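Local coordinates for CPXV018 protein (PDB 4PDC) that probably acts as a viral MHC class I-like decoy that binds the activating receptor NKG2D of natural killer cells, at residues E[2-8]-E[21-27]; E[33-38]-E[55-60]; E[77-81]-E[117-122]. The protein carries 2 engineered substitutions. All blocks are in the same frame, centred on the assembly; numbering follows the deposited sequence.

Contact 1 (E[2-8]-E[21-27]); sequences HKLAFNF and VDVDLDD. Engineered in segment 21-27: Asp24 (natural residue Tyr).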
loop_
_atom_site.group_PDB
_atom_site.type_symbol
_atom_site.label_atom_id
_atom_site.label_comp_id
_atom_site.label_asym_id
_atom_site.label_seq_id
_atom_site.Cartn_x
_atom_site.Cartn_y
_atom_site.Cartn_z
ATOM N N HIS E 2 11.807 -1.024 -20.432
ATOM C CA HIS E 2 10.603 -1.844 -20.356
ATOM C C HIS E 2 9.444 -1.052 -19.787
ATOM O O HIS E 2 9.646 -0.073 -19.073
ATOM C CB HIS E 2 10.852 -3.089 -19.505
ATOM C CG HIS E 2 11.924 -3.981 -20.045
ATOM N ND1 HIS E 2 11.735 -4.787 -21.148
ATOM C CD2 HIS E 2 13.197 -4.195 -19.637
ATOM C CE1 HIS E 2 12.845 -5.458 -21.396
ATOM N NE2 HIS E 2 13.747 -5.118 -20.492
ATOM N N LYS E 3 8.229 -1.482 -20.111
ATOM C CA LYS E 3 7.034 -0.840 -19.594
ATOM C C LYS E 3 5.936 -1.860 -19.317
ATOM O O LYS E 3 5.776 -2.846 -20.041
ATOM C CB LYS E 3 6.534 0.230 -20.567
ATOM C CG LYS E 3 6.249 -0.275 -21.964
ATOM C CD LYS E 3 6.035 0.879 -22.931
ATOM C CE LYS E 3 5.710 0.375 -24.327
ATOM N NZ LYS E 3 5.488 1.491 -25.288
ATOM N N LEU E 4 5.206 -1.615 -18.235
ATOM C CA LEU E 4 4.063 -2.426 -17.853
ATOM C C LEU E 4 2.844 -1.518 -17.861
ATOM O O LEU E 4 2.815 -0.516 -17.152
ATOM C CB LEU E 4 4.283 -3.057 -16.479
ATOM C CG LEU E 4 3.226 -4.017 -15.934
ATOM C CD1 LEU E 4 3.067 -5.245 -16.818
ATOM C CD2 LEU E 4 3.608 -4.419 -14.532
ATOM N N ALA E 5 1.856 -1.858 -18.682
ATOM C CA ALA E 5 0.671 -1.022 -18.850
ATOM C C ALA E 5 -0.592 -1.764 -18.429
ATOM O O ALA E 5 -0.747 -2.956 -18.700
ATOM C CB ALA E 5 0.552 -0.562 -20.288
ATOM N N PHE E 6 -1.481 -1.038 -17.761
ATOM C CA PHE E 6 -2.788 -1.543 -17.362
ATOM C C PHE E 6 -3.865 -0.704 -18.032
ATOM O O PHE E 6 -3.883 0.513 -17.870
ATOM C CB PHE E 6 -2.956 -1.485 -15.844
ATOM C CG PHE E 6 -1.984 -2.339 -15.090
ATOM C CD1 PHE E 6 -0.697 -1.897 -14.846
ATOM C CD2 PHE E 6 -2.364 -3.577 -14.607
ATOM C CE1 PHE E 6 0.197 -2.679 -14.147
ATOM C CE2 PHE E 6 -1.475 -4.363 -13.905
ATOM C CZ PHE E 6 -0.193 -3.914 -13.675
ATOM N N ASN E 7 -4.753 -1.348 -18.783
ATOM C CA ASN E 7 -5.850 -0.646 -19.445
ATOM C C ASN E 7 -7.202 -1.084 -18.886
ATOM O O ASN E 7 -7.687 -2.173 -19.191
ATOM C CB ASN E 7 -5.806 -0.879 -20.957
ATOM C CG ASN E 7 -6.740 0.051 -21.715
ATOM O OD1 ASN E 7 -7.748 -0.379 -22.272
ATOM N ND2 ASN E 7 -6.414 1.339 -21.722
ATOM N N PHE E 8 -7.789 -0.230 -18.053
ATOM C CA PHE E 8 -9.088 -0.494 -17.450
ATOM C C PHE E 8 -10.192 0.084 -18.313
ATOM O O PHE E 8 -10.139 1.253 -18.681
ATOM C CB PHE E 8 -9.169 0.111 -16.050
ATOM C CG PHE E 8 -8.157 -0.430 -15.097
ATOM C CD1 PHE E 8 -6.861 0.063 -15.089
ATOM C CD2 PHE E 8 -8.500 -1.420 -14.193
ATOM C CE1 PHE E 8 -5.924 -0.434 -14.204
ATOM C CE2 PHE E 8 -7.563 -1.922 -13.305
ATOM C CZ PHE E 8 -6.275 -1.428 -13.312
ATOM N N VAL E 21 -9.957 -5.568 -18.022
ATOM C CA VAL E 21 -8.611 -5.035 -17.857
ATOM C C VAL E 21 -7.631 -5.826 -18.717
ATOM O O VAL E 21 -7.714 -7.050 -18.786
ATOM C CB VAL E 21 -8.141 -5.078 -16.396
ATOM C CG1 VAL E 21 -6.850 -4.288 -16.240
ATOM C CG2 VAL E 21 -9.216 -4.531 -15.464
ATOM N N ASP E 22 -6.726 -5.105 -19.376
ATOM C CA ASP E 22 -5.630 -5.689 -20.146
ATOM C C ASP E 22 -4.297 -5.278 -19.538
ATOM O O ASP E 22 -4.077 -4.099 -19.255
ATOM C CB ASP E 22 -5.672 -5.239 -21.610
ATOM C CG ASP E 22 -6.958 -5.626 -22.307
ATOM O OD1 ASP E 22 -7.470 -6.732 -22.047
ATOM O OD2 ASP E 22 -7.455 -4.816 -23.118
ATOM N N VAL E 23 -3.413 -6.249 -19.338
ATOM C CA VAL E 23 -2.063 -5.966 -18.862
ATOM C C VAL E 23 -1.077 -6.240 -19.984
ATOM O O VAL E 23 -0.981 -7.368 -20.472
ATOM C CB VAL E 23 -1.694 -6.808 -17.641
ATOM C CG1 VAL E 23 -0.368 -6.343 -17.059
ATOM C CG2 VAL E 23 -2.793 -6.725 -16.587
ATOM N N ASP E 24 -0.348 -5.205 -20.384
ATOM C CA ASP E 24 0.613 -5.310 -21.474
ATOM C C ASP E 24 2.033 -5.131 -20.953
ATOM O O ASP E 24 2.323 -4.165 -20.245
ATOM C CB ASP E 24 0.328 -4.263 -22.558
ATOM C CG ASP E 24 -1.068 -4.387 -23.151
ATOM O OD1 ASP E 24 -1.642 -5.493 -23.115
ATOM O OD2 ASP E 24 -1.589 -3.372 -23.665
ATOM N N LEU E 25 2.909 -6.069 -21.304
ATOM C CA LEU E 25 4.341 -5.922 -21.065
ATOM C C LEU E 25 5.037 -5.602 -22.382
ATOM O O LEU E 25 5.035 -6.415 -23.300
ATOM C CB LEU E 25 4.924 -7.195 -20.446
ATOM C CG LEU E 25 6.427 -7.176 -20.161
ATOM C CD1 LEU E 25 6.778 -6.095 -19.149
ATOM C CD2 LEU E 25 6.891 -8.539 -19.669
ATOM N N ASP E 26 5.623 -4.412 -22.472
ATOM C CA ASP E 26 6.276 -3.965 -23.699
ATOM C C ASP E 26 5.340 -4.067 -24.906
ATOM O O ASP E 26 5.688 -4.656 -25.931
ATOM C CB ASP E 26 7.556 -4.769 -23.936
ATOM C CG ASP E 26 8.591 -4.543 -22.847
ATOM O OD1 ASP E 26 8.604 -3.436 -22.274
ATOM O OD2 ASP E 26 9.385 -5.464 -22.555
ATOM N N ASP E 27 4.150 -3.488 -24.767
ATOM C CA ASP E 27 3.155 -3.459 -25.840
ATOM C C ASP E 27 2.781 -4.861 -26.316
ATOM O O ASP E 27 2.459 -5.069 -27.488
ATOM C CB ASP E 27 3.662 -2.622 -27.021
ATOM C CG ASP E 27 3.844 -1.159 -26.662
ATOM O OD1 ASP E 27 3.001 -0.622 -25.908
ATOM O OD2 ASP E 27 4.828 -0.545 -27.130
#

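Contact 2 (E[33-38]-E[55-60]); sequences FDGKDI and YKNVFS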
loop_
_atom_site.group_PDB
_atom_site.type_symbol
_atom_site.label_atom_id
_atom_site.label_comp_id
_atom_site.label_asym_id
_atom_site.label_seq_id
_atom_site.Cartn_x
_atom_site.Cartn_y
_atom_site.Cartn_z
ATOM N N PHE E 33 -8.569 -9.709 -18.032
ATOM C CA PHE E 33 -9.561 -9.845 -16.972
ATOM C C PHE E 33 -10.906 -9.418 -17.551
ATOM O O PHE E 33 -10.998 -8.351 -18.150
ATOM C CB PHE E 33 -9.161 -8.987 -15.764
ATOM C CG PHE E 33 -10.188 -8.942 -14.665
ATOM C CD1 PHE E 33 -10.304 -9.981 -13.763
ATOM C CD2 PHE E 33 -11.020 -7.840 -14.520
ATOM C CE1 PHE E 33 -11.243 -9.935 -12.745
ATOM C CE2 PHE E 33 -11.956 -7.787 -13.503
ATOM C CZ PHE E 33 -12.069 -8.835 -12.616
ATOM N N ASP E 34 -11.931 -10.257 -17.398
ATOM C CA ASP E 34 -13.221 -10.023 -18.059
ATOM C C ASP E 34 -14.311 -9.524 -17.111
ATOM O O ASP E 34 -15.493 -9.530 -17.460
ATOM C CB ASP E 34 -13.702 -11.307 -18.754
ATOM C CG ASP E 34 -13.946 -12.460 -17.786
ATOM O OD1 ASP E 34 -14.121 -12.224 -16.570
ATOM O OD2 ASP E 34 -13.969 -13.621 -18.253
ATOM N N GLY E 35 -13.912 -9.101 -15.917
ATOM C CA GLY E 35 -14.854 -8.645 -14.914
ATOM C C GLY E 35 -15.069 -9.690 -13.839
ATOM O O GLY E 35 -15.406 -9.360 -12.702
ATOM N N LYS E 36 -14.863 -10.953 -14.202
ATOM C CA LYS E 36 -15.037 -12.072 -13.282
ATOM C C LYS E 36 -13.733 -12.840 -13.104
ATOM O O LYS E 36 -13.222 -12.965 -11.992
ATOM C CB LYS E 36 -16.130 -13.016 -13.793
ATOM C CG LYS E 36 -16.327 -14.272 -12.949
ATOM C CD LYS E 36 -17.335 -15.216 -13.585
ATOM C CE LYS E 36 -17.470 -16.501 -12.782
ATOM N NZ LYS E 36 -18.279 -17.531 -13.495
ATOM N N ASP E 37 -13.207 -13.357 -14.210
ATOM C CA ASP E 37 -12.025 -14.205 -14.176
ATOM C C ASP E 37 -10.810 -13.515 -14.777
ATOM O O ASP E 37 -10.931 -12.670 -15.664
ATOM C CB ASP E 37 -12.294 -15.514 -14.919
ATOM C CG ASP E 37 -13.391 -16.337 -14.268
ATOM O OD1 ASP E 37 -13.120 -16.972 -13.227
ATOM O OD2 ASP E 37 -14.522 -16.350 -14.798
ATOM N N ILE E 38 -9.639 -13.880 -14.271
ATOM C CA ILE E 38 -8.378 -13.404 -14.812
ATOM C C ILE E 38 -7.706 -14.578 -15.500
ATOM O O ILE E 38 -7.930 -15.728 -15.126
ATOM C CB ILE E 38 -7.469 -12.823 -13.709
ATOM C CG1 ILE E 38 -6.333 -12.002 -14.319
ATOM C CG2 ILE E 38 -6.925 -13.931 -12.813
ATOM C CD1 ILE E 38 -5.693 -11.047 -13.333
ATOM N N TYR E 55 -3.666 -9.403 -9.005
ATOM C CA TYR E 55 -4.370 -8.544 -9.947
ATOM C C TYR E 55 -5.868 -8.833 -9.958
ATOM O O TYR E 55 -6.674 -7.918 -10.135
ATOM C CB TYR E 55 -3.805 -8.705 -11.363
ATOM C CG TYR E 55 -2.392 -8.175 -11.549
ATOM C CD1 TYR E 55 -1.918 -7.098 -10.803
ATOM C CD2 TYR E 55 -1.534 -8.754 -12.478
ATOM C CE1 TYR E 55 -0.622 -6.620 -10.977
ATOM C CE2 TYR E 55 -0.245 -8.282 -12.660
ATOM C CZ TYR E 55 0.206 -7.220 -11.906
ATOM O OH TYR E 55 1.488 -6.766 -12.088
ATOM N N LYS E 56 -6.247 -10.094 -9.782
ATOM C CA LYS E 56 -7.667 -10.438 -9.764
ATOM C C LYS E 56 -8.371 -9.645 -8.668
ATOM O O LYS E 56 -9.472 -9.138 -8.868
ATOM C CB LYS E 56 -7.874 -11.939 -9.555
ATOM C CG LYS E 56 -9.336 -12.371 -9.649
ATOM C CD LYS E 56 -9.485 -13.878 -9.517
ATOM C CE LYS E 56 -10.933 -14.315 -9.687
ATOM N NZ LYS E 56 -11.074 -15.801 -9.637
ATOM N N ASN E 57 -7.717 -9.517 -7.519
ATOM C CA ASN E 57 -8.277 -8.759 -6.411
ATOM C C ASN E 57 -8.264 -7.255 -6.671
ATOM O O ASN E 57 -9.269 -6.580 -6.464
ATOM C CB ASN E 57 -7.513 -9.064 -5.121
ATOM C CG ASN E 57 -7.835 -10.437 -4.565
ATOM O OD1 ASN E 57 -8.968 -10.910 -4.666
ATOM N ND2 ASN E 57 -6.839 -11.087 -3.971
ATOM N N VAL E 58 -7.125 -6.734 -7.116
ATOM C CA VAL E 58 -7.010 -5.312 -7.406
ATOM C C VAL E 58 -7.985 -4.892 -8.501
ATOM O O VAL E 58 -8.592 -3.828 -8.420
ATOM C CB VAL E 58 -5.576 -4.938 -7.831
ATOM C CG1 VAL E 58 -5.508 -3.490 -8.308
ATOM C CG2 VAL E 58 -4.615 -5.157 -6.677
ATOM N N PHE E 59 -8.125 -5.720 -9.530
ATOM C CA PHE E 59 -8.991 -5.377 -10.652
ATOM C C PHE E 59 -10.463 -5.416 -10.238
ATOM O O PHE E 59 -11.220 -4.493 -10.541
ATOM C CB PHE E 59 -8.741 -6.314 -11.840
ATOM C CG PHE E 59 -7.367 -6.176 -12.453
ATOM C CD1 PHE E 59 -6.487 -5.186 -12.031
ATOM C CD2 PHE E 59 -6.952 -7.044 -13.454
ATOM C CE1 PHE E 59 -5.224 -5.066 -12.592
ATOM C CE2 PHE E 59 -5.686 -6.928 -14.020
ATOM C CZ PHE E 59 -4.825 -5.939 -13.588
ATOM N N SER E 60 -10.872 -6.472 -9.543
ATOM C CA SER E 60 -12.261 -6.590 -9.099
ATOM C C SER E 60 -12.646 -5.414 -8.205
ATOM O O SER E 60 -13.707 -4.808 -8.379
ATOM C CB SER E 60 -12.485 -7.909 -8.356
ATOM O OG SER E 60 -12.247 -9.016 -9.204
HETATM O O HOH W 1 -13.087 -11.346 -9.514
HETATM O O HOH W 2 -9.921 -16.212 -12.543
#

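Contact 3 (E[77-81]-E[117-122]); sequences DLTYF and WLTTSE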
loop_
_atom_site.group_PDB
_atom_site.type_symbol
_atom_site.label_atom_id
_atom_site.label_comp_id
_atom_site.label_asym_id
_atom_site.label_seq_id
_atom_site.Cartn_x
_atom_site.Cartn_y
_atom_site.Cartn_z
ATOM N N ASP E 77 -18.667 4.969 -22.167
ATOM C CA ASP E 77 -17.449 4.173 -22.179
ATOM C C ASP E 77 -16.357 4.910 -21.420
ATOM O O ASP E 77 -15.973 6.018 -21.786
ATOM C CB ASP E 77 -17.001 3.884 -23.610
ATOM C CG ASP E 77 -15.837 2.921 -23.668
ATOM O OD1 ASP E 77 -16.051 1.717 -23.416
ATOM O OD2 ASP E 77 -14.707 3.363 -23.965
ATOM N N LEU E 78 -15.867 4.283 -20.358
ATOM C CA LEU E 78 -14.847 4.881 -19.510
ATOM C C LEU E 78 -13.572 4.062 -19.587
ATOM O O LEU E 78 -13.606 2.843 -19.432
ATOM C CB LEU E 78 -15.340 4.967 -18.066
ATOM C CG LEU E 78 -16.539 5.888 -17.842
ATOM C CD1 LEU E 78 -17.182 5.599 -16.505
ATOM C CD2 LEU E 78 -16.095 7.343 -17.917
ATOM N N THR E 79 -12.451 4.731 -19.840
ATOM C CA THR E 79 -11.158 4.057 -19.868
ATOM C C THR E 79 -10.175 4.739 -18.934
ATOM O O THR E 79 -10.131 5.965 -18.847
ATOM C CB THR E 79 -10.556 4.026 -21.284
ATOM O OG1 THR E 79 -11.475 3.401 -22.188
ATOM C CG2 THR E 79 -9.242 3.261 -21.301
ATOM N N TYR E 80 -9.397 3.921 -18.235
ATOM C CA TYR E 80 -8.284 4.400 -17.431
ATOM C C TYR E 80 -7.038 3.622 -17.802
ATOM O O TYR E 80 -7.000 2.398 -17.676
ATOM C CB TYR E 80 -8.580 4.255 -15.942
ATOM C CG TYR E 80 -7.424 4.641 -15.045
ATOM C CD1 TYR E 80 -6.869 5.914 -15.100
ATOM C CD2 TYR E 80 -6.905 3.741 -14.125
ATOM C CE1 TYR E 80 -5.818 6.275 -14.270
ATOM C CE2 TYR E 80 -5.862 4.090 -13.295
ATOM C CZ TYR E 80 -5.320 5.357 -13.370
ATOM O OH TYR E 80 -4.277 5.700 -12.536
ATOM N N PHE E 81 -6.025 4.342 -18.267
ATOM C CA PHE E 81 -4.775 3.741 -18.706
ATOM C C PHE E 81 -3.692 4.125 -17.719
ATOM O O PHE E 81 -3.535 5.299 -17.413
ATOM C CB PHE E 81 -4.429 4.212 -20.119
ATOM C CG PHE E 81 -3.096 3.734 -20.615
ATOM C CD1 PHE E 81 -2.949 2.455 -21.123
ATOM C CD2 PHE E 81 -1.995 4.574 -20.600
ATOM C CE1 PHE E 81 -1.723 2.018 -21.592
ATOM C CE2 PHE E 81 -0.766 4.144 -21.068
ATOM C CZ PHE E 81 -0.630 2.865 -21.565
ATOM N N TRP E 117 -15.050 9.175 -12.336
ATOM C CA TRP E 117 -14.052 8.309 -12.948
ATOM C C TRP E 117 -12.685 8.989 -12.944
ATOM O O TRP E 117 -11.667 8.364 -12.651
ATOM C CB TRP E 117 -14.477 7.958 -14.374
ATOM C CG TRP E 117 -13.560 7.013 -15.092
ATOM C CD1 TRP E 117 -12.577 7.342 -15.978
ATOM C CD2 TRP E 117 -13.548 5.583 -14.993
ATOM N NE1 TRP E 117 -11.955 6.207 -16.442
ATOM C CE2 TRP E 117 -12.530 5.114 -15.850
ATOM C CE3 TRP E 117 -14.300 4.655 -14.266
ATOM C CZ2 TRP E 117 -12.249 3.758 -16.003
ATOM C CZ3 TRP E 117 -14.017 3.309 -14.418
ATOM C CH2 TRP E 117 -13.001 2.874 -15.279
ATOM N N LEU E 118 -12.685 10.279 -13.257
ATOM C CA LEU E 118 -11.464 11.071 -13.324
ATOM C C LEU E 118 -10.823 11.250 -11.957
ATOM O O LEU E 118 -9.601 11.172 -11.822
ATOM C CB LEU E 118 -11.760 12.449 -13.937
ATOM C CG LEU E 118 -10.602 13.456 -13.991
ATOM C CD1 LEU E 118 -9.486 12.973 -14.908
ATOM C CD2 LEU E 118 -11.100 14.823 -14.440
ATOM N N THR E 119 -11.645 11.496 -10.944
ATOM C CA THR E 119 -11.119 11.814 -9.626
ATOM C C THR E 119 -10.887 10.593 -8.738
ATOM O O THR E 119 -10.345 10.742 -7.644
ATOM C CB THR E 119 -12.052 12.778 -8.869
ATOM O OG1 THR E 119 -13.324 12.156 -8.647
ATOM C CG2 THR E 119 -12.245 14.059 -9.661
ATOM N N THR E 120 -11.279 9.400 -9.190
ATOM C CA THR E 120 -11.174 8.206 -8.335
ATOM C C THR E 120 -10.428 7.017 -8.932
ATOM O O THR E 120 -10.122 6.066 -8.213
ATOM C CB THR E 120 -12.568 7.676 -7.925
ATOM O OG1 THR E 120 -13.234 7.122 -9.069
ATOM C CG2 THR E 120 -13.407 8.777 -7.305
ATOM N N SER E 121 -10.153 7.040 -10.230
ATOM C CA SER E 121 -9.526 5.888 -10.874
ATOM C C SER E 121 -8.138 5.576 -10.304
ATOM O O SER E 121 -7.862 4.438 -9.918
ATOM C CB SER E 121 -9.432 6.114 -12.384
ATOM O OG SER E 121 -10.683 5.859 -13.001
ATOM N N GLU E 122 -7.263 6.578 -10.257
ATOM C CA GLU E 122 -5.920 6.380 -9.714
ATOM C C GLU E 122 -6.010 5.901 -8.267
ATOM O O GLU E 122 -5.335 4.956 -7.866
ATOM C CB GLU E 122 -5.099 7.672 -9.797
ATOM C CG GLU E 122 -3.650 7.509 -9.350
ATOM C CD GLU E 122 -2.839 8.788 -9.477
ATOM O OE1 GLU E 122 -3.394 9.811 -9.929
ATOM O OE2 GLU E 122 -1.641 8.767 -9.121
#

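Contact 1 (E[2-8]-E[21-27])
In the first beta hairpin of an MHC class I-like platform, strand 2-8 pairs with strand 21-25, their directions 166° apart. Ala5 with Asp24 and Asn7 with Asp22 are the hydrogen-bonded pairs; Ala5 N to Asp24 O measures 2.8 Å. The non-hydrogen-bonded pairs, Leu4-Leu25, Phe6-Val23 and Phe8-Val21, put their side chains on the helix-covered face. There Phe8 and Val21 lie side by side, and Val21 CG1 sits over one face of the Phe8 ring, 4.0 Å from its centroid, as a CH-pi contact. Val23 CG1 repeats this over Phe6, and the same CG1 meets Leu4 CD1 at 3.6 Å. The opposite face carries Ala5, Asn7, Asp22 and the engineered Asp24.

Past the strand end the pairing becomes polar. Asp26 grips Lys3 twice: its backbone N donates to Lys3 O at 2.9 Å, and its OD1 accepts from Lys3 N. Lys3 NZ, at the tip of an extended chain, forms a salt bridge with Asp27 OD2 at 2.8 Å. Asp26 OD2 lies near the imidazole plane, and His2 ND1 meets it on the syn side, 17° out of the carboxylate plane, at 2.8 Å with an N-H...O angle of 164°.

Contact 2 (E[33-38]-E[55-60])
The turn that leaves strand 29-33 packs against helix 51-64, which lies over strands 2-13, 16-25 and 29-33 of an MHC class I-like sheet, mainly through Phe33 and Phe59. These two side chains run past each other in opposite directions. Phe59 CB lies over one face of the Phe33 ring, 3.9 Å from the centroid, and the Phe59 ring turns its edge toward the same ring with the planes at 67°; Phe59 CD2 reaches Phe33 CB at 3.7 Å. With CG anti to the backbone N (chi1 174°), the Phe33 ring is set under Phe59 CB, with Gly35 N on the opposite face. Ile38 fits one turn earlier on the helix: CD1 touches Tyr55 CB at 3.6 Å, and the CG2 branch meets Lys56 CB.

The turn is held by Asp34 OD1: its bond from Lys36 N makes an Asx turn, that from Asp37 N an Asx motif. No direct hydrogen bond joins the two segments. Two waters bridge them: one accepts from Ile38 N at 2.9 Å and from Lys56 NZ at 3.2 Å, the other donates to Lys36 O and lies close to Ser60 OG. Asp37 OD1 and Lys56 NZ, 4.3 Å apart, lie beyond salt-bridge range. A helix over the inner strands of an antiparallel sheet, with the 33-38 turn at its flank, is consistent with the alpha1 half of an MHC class I-like platform.

Contact 3 (E[77-81]-E[117-122])
Trp117 of helix 113-126 lays its indole against strand 77-81, and Leu78 meets it flat: Leu78 CB stands over the six-membered ring, 3.7 Å from the centroid and 16° off the normal, while its CD1 and CD2 branches spread toward Trp117 CE3 and CG. At the indole edge NE1 donates to Thr79 O, 3.0 Å away with an N-H...O angle of 162°. Thr79 O lies close to the indole plane, whereas NE1 stands above the carbonyl plane, off the lone pairs. Tyr80 CB packs beside Trp117 CZ2 at 3.7 Å.

One turn further along the helix, Ser121 CB rests over one face of the Tyr80 ring, 3.7 Å from its centroid, and Tyr80 OH ends 3.3 Å from Glu122 CA.

Several second-shell bonds fix these groups. Ser121 OG donates to Trp117 O at 2.7 Å, and Ser121 N reaches the same oxygen from the opposite face of its plane. The indole is sandwiched between Leu78 CB on one face and Ser121 OG on the other, with Trp117 CG anti to its own backbone N (chi1 -177°) so that the ring extends to the strand. Farther out, Phe66 meets the indole edge-to-face. Gln95 of strand 90-99 bonds both Tyr80 OH and Glu122 OE1, and Lys126 forms a salt bridge with Glu122 OE2. Thr119 OG1 bonds the backbone of another protein's chain.

The buried polar groups of this contact are therefore paired: the indole N-H has a carbonyl, the tyrosine hydroxyl a glutamine, and the serine hydroxyl a helix carbonyl, which lets an aromatic-rich interface close without stranding these donors.

Overall arrangement
The three contacts follow one another along the chain and share one antiparallel sheet, ordered 38-40, 29-33, 16-25, 2-13, 75-87, 90-99, 102-104. Contact 1 lies within that sheet; helix 51-64 of contact 2 lies over contact 1 and the strands beyond it, and helix 113-126 of contact 3 packs on strand 75-87, the neighbour of strand 2-13. Centres of contacts 1 and 2 are about 14 Å apart, and Phe6, Phe8 and Val21 all pack against Phe59. Contact 3, about 16 Å from contact 1, is joined to it through Phe8 N and Tyr80 O, 2.8 Å apart. Contacts 2 and 3 do not touch, their nearest atoms being about 8 Å apart, as expected for separate helices on a shared MHC class I-like platform.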